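Local coordinates for protein cellulase (glycosyl hydrolase family 5) (Bacteroides ovatus, PDB 3ZMR) that cleaves beta-1,4-glucosidic linkages within the backbone of xyloglucan, with retention of the beta configuration, releasing xyloglucan oligosaccharides, at residues V175-H179 against I213-E218. Residues are numbered along the deposited sequence.
With XYS (alpha-D-xylopyranose), chain C; GLC (alpha-D-glucopyranose), chain L; BGC (beta-D-glucopyranose), chain B.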
loop_
_atom_site.group_PDB
_atom_site.type_symbol
_atom_site.label_atom_id
_atom_site.label_comp_id
_atom_site.label_asym_id
_atom_site.label_seq_id
_atom_site.Cartn_x
_atom_site.Cartn_y
_atom_site.Cartn_z
ATOM N N VAL A 175 -4.573 12.627 -0.447
ATOM C CA VAL A 175 -5.822 13.307 -0.113
ATOM C C VAL A 175 -6.197 13.049 1.344
ATOM O O VAL A 175 -6.089 11.927 1.864
ATOM C CB VAL A 175 -6.999 12.842 -1.000
ATOM C CG1 VAL A 175 -8.228 13.742 -0.810
ATOM C CG2 VAL A 175 -6.612 12.843 -2.465
ATOM N N ALA A 176 -6.672 14.118 1.986
ATOM C CA ALA A 176 -7.291 14.054 3.300
ATOM C C ALA A 176 -8.786 14.313 3.061
ATOM O O ALA A 176 -9.174 15.039 2.126
ATOM C CB ALA A 176 -6.749 15.158 4.195
ATOM N N TYR A 177 -9.597 13.702 3.922
ATOM C CA TYR A 177 -11.063 13.861 3.910
ATOM C C TYR A 177 -11.668 14.166 5.271
ATOM O O TYR A 177 -12.773 14.715 5.333
ATOM C CB TYR A 177 -11.729 12.591 3.358
ATOM C CG TYR A 177 -11.342 12.184 1.965
ATOM C CD1 TYR A 177 -10.246 11.350 1.739
ATOM C CD2 TYR A 177 -12.046 12.658 0.857
ATOM C CE1 TYR A 177 -9.917 10.959 0.438
ATOM C CE2 TYR A 177 -11.718 12.290 -0.429
ATOM C CZ TYR A 177 -10.655 11.460 -0.640
ATOM O OH TYR A 177 -10.408 11.106 -1.954
ATOM N N SER A 178 -10.973 13.772 6.335
ATOM C CA SER A 178 -11.529 13.775 7.691
ATOM C C SER A 178 -11.640 15.168 8.329
ATOM O O SER A 178 -12.235 15.330 9.407
ATOM C CB SER A 178 -10.768 12.831 8.614
ATOM O OG SER A 178 -10.936 11.490 8.151
ATOM N N HIS A 179 -11.105 16.156 7.632
ATOM C CA HIS A 179 -11.300 17.568 7.963
ATOM C C HIS A 179 -12.484 18.181 7.224
ATOM O O HIS A 179 -12.778 19.376 7.362
ATOM C CB HIS A 179 -10.035 18.369 7.670
ATOM C CG HIS A 179 -9.621 18.374 6.237
ATOM N ND1 HIS A 179 -9.826 17.297 5.397
ATOM C CD2 HIS A 179 -8.927 19.292 5.517
ATOM C CE1 HIS A 179 -9.326 17.582 4.208
ATOM N NE2 HIS A 179 -8.764 18.780 4.255
ATOM N N ILE A 213 -4.955 8.261 -6.203
ATOM C CA ILE A 213 -5.498 8.960 -5.020
ATOM C C ILE A 213 -5.486 8.015 -3.828
ATOM O O ILE A 213 -5.691 6.804 -3.987
ATOM C CB ILE A 213 -6.905 9.536 -5.246
ATOM C CG1 ILE A 213 -7.913 8.462 -5.654
ATOM C CG2 ILE A 213 -6.836 10.666 -6.267
ATOM C CD1 ILE A 213 -9.338 8.973 -5.739
ATOM N N ASN A 214 -5.257 8.544 -2.641
ATOM C CA ASN A 214 -5.241 7.756 -1.424
ATOM C C ASN A 214 -6.115 8.382 -0.339
ATOM O O ASN A 214 -6.839 9.352 -0.575
ATOM C CB ASN A 214 -3.816 7.496 -0.957
ATOM C CG ASN A 214 -3.188 8.673 -0.237
ATOM O OD1 ASN A 214 -3.783 9.748 -0.108
ATOM N ND2 ASN A 214 -1.948 8.504 0.165
ATOM N N ILE A 215 -6.099 7.767 0.835
ATOM C CA ILE A 215 -6.422 8.462 2.100
ATOM C C ILE A 215 -5.084 8.536 2.851
ATOM O O ILE A 215 -4.471 7.525 3.152
ATOM C CB ILE A 215 -7.490 7.746 2.945
ATOM C CG1 ILE A 215 -8.812 7.601 2.189
ATOM C CG2 ILE A 215 -7.697 8.553 4.232
ATOM C CD1 ILE A 215 -9.825 6.782 2.952
ATOM N N HIS A 216 -4.622 9.749 3.149
ATOM C CA HIS A 216 -3.271 9.950 3.645
ATOM C C HIS A 216 -3.303 9.971 5.180
ATOM O O HIS A 216 -4.291 9.555 5.798
ATOM C CB HIS A 216 -2.697 11.249 3.062
ATOM C CG HIS A 216 -1.203 11.278 2.922
ATOM N ND1 HIS A 216 -0.546 10.515 1.996
ATOM C CD2 HIS A 216 -0.244 12.006 3.567
ATOM C CE1 HIS A 216 0.754 10.770 2.053
ATOM N NE2 HIS A 216 0.963 11.691 2.993
ATOM N N TRP A 217 -2.245 10.483 5.791
ATOM C CA TRP A 217 -2.077 10.501 7.248
ATOM C C TRP A 217 -3.238 11.196 7.976
ATOM O O TRP A 217 -3.817 10.657 8.905
ATOM C CB TRP A 217 -0.767 11.235 7.558
ATOM C CG TRP A 217 -0.518 11.497 9.018
ATOM C CD1 TRP A 217 -0.211 10.583 10.012
ATOM C CD2 TRP A 217 -0.571 12.783 9.665
ATOM N NE1 TRP A 217 -0.078 11.230 11.230
ATOM C CE2 TRP A 217 -0.266 12.574 11.035
ATOM C CE3 TRP A 217 -0.790 14.093 9.208
ATOM C CZ2 TRP A 217 -0.181 13.619 11.938
ATOM C CZ3 TRP A 217 -0.718 15.132 10.129
ATOM C CH2 TRP A 217 -0.427 14.889 11.454
ATOM N N GLU A 218 -3.537 12.412 7.545
ATOM C CA GLU A 218 -4.643 13.241 8.077
ATOM C C GLU A 218 -4.865 13.129 9.603
ATOM O O GLU A 218 -5.965 12.882 10.097
ATOM C CB GLU A 218 -5.930 13.070 7.293
ATOM C CG GLU A 218 -6.533 11.687 7.283
ATOM C CD GLU A 218 -7.958 11.666 6.751
ATOM O OE1 GLU A 218 -8.350 12.620 6.045
ATOM O OE2 GLU A 218 -8.671 10.674 7.036
HETATM C C1 XYS C . 2.581 14.633 8.753
HETATM C C2 XYS C . 2.918 14.072 10.159
HETATM C C3 XYS C . 3.885 12.910 9.960
HETATM C C4 XYS C . 3.343 11.877 8.982
HETATM C C5 XYS C . 2.873 12.497 7.651
HETATM O O2 XYS C . 3.522 15.031 11.080
HETATM O O3 XYS C . 4.174 12.234 11.188
HETATM O O4 XYS C . 4.377 10.944 8.716
HETATM O O5 XYS C . 2.029 13.611 7.906
HETATM C C1 GLC L . 6.138 10.204 4.068
HETATM C C2 GLC L . 4.752 10.811 4.252
HETATM C C3 GLC L . 4.710 12.277 3.818
HETATM C C4 GLC L . 5.834 13.002 4.564
HETATM C C5 GLC L . 7.159 12.237 4.431
HETATM C C6 GLC L . 8.339 12.905 5.130
HETATM O O2 GLC L . 3.822 10.015 3.566
HETATM O O3 GLC L . 3.402 12.857 4.018
HETATM O O4 GLC L . 5.943 14.262 3.961
HETATM O O5 GLC L . 7.014 10.916 4.902
HETATM O O6 GLC L . 8.951 13.755 4.178
HETATM C C2 BGC B . 4.670 10.642 4.358
HETATM C C3 BGC B . 4.756 12.101 3.879
HETATM C C4 BGC B . 5.936 12.846 4.495
HETATM C C5 BGC B . 7.154 11.963 4.191
HETATM C C6 BGC B . 8.435 12.621 4.675
HETATM C C1 BGC B . 5.975 9.833 4.351
HETATM O O2 BGC B . 3.703 9.953 3.567
HETATM O O3 BGC B . 3.523 12.768 4.222
HETATM O O4 BGC B . 6.006 14.200 3.964
HETATM O O5 BGC B . 7.034 10.671 4.820
HETATM O O6 BGC B . 8.204 13.049 6.029
HETATM O O HOH W 1 -8.745 9.065 -2.310
#
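The carboxylate of Glu218 grips the 175-179 loop with both oxygens: OE1 accepts the backbone amides of Tyr177 (N to OE1 2.7 Å) and Ser178 (N to OE1 2.9 Å, 171° at the hydrogen), while Ser178 OG donates to OE2 at 2.7 Å. Glu218 adopts a left-handed backbone conformation (phi/psi 37/53), and its CA-to-CB bond points toward 175-179. Both backbone polar groups of Val175 are paired: N donates to Asn214 OD1 (3.0 Å) and O accepts from His216 N (2.9 Å). Asn214 ND2 in turn donates to His216 ND1 at 3.1 Å, leaving His216 NE2 to donate to O3 of the glucose modelled at one position as both anomers, GLC (2.9 Å) and BGC (3.0 Å). This arrangement is consistent with Asn214 fixing the imidazole for substrate binding. Water 1 lies 2.7 Å from Tyr177 OH and donates to Asn214 O at 2.6 Å. Apolar packing is lighter: Tyr177 CE1 lies 3.9 Å from Ile215 CG1, and Val175 CG2 4.3 Å from Ile213 CB. All this occurs where the adjacent parallel strands 170-173 and 210-214 of the TIM barrel run into the loops on its substrate-binding side. Helix 191-206 packs on Val175, Tyr177 and Ile213, and helix 227-248 on Tyr177, Ser178, Ile215 and Glu218.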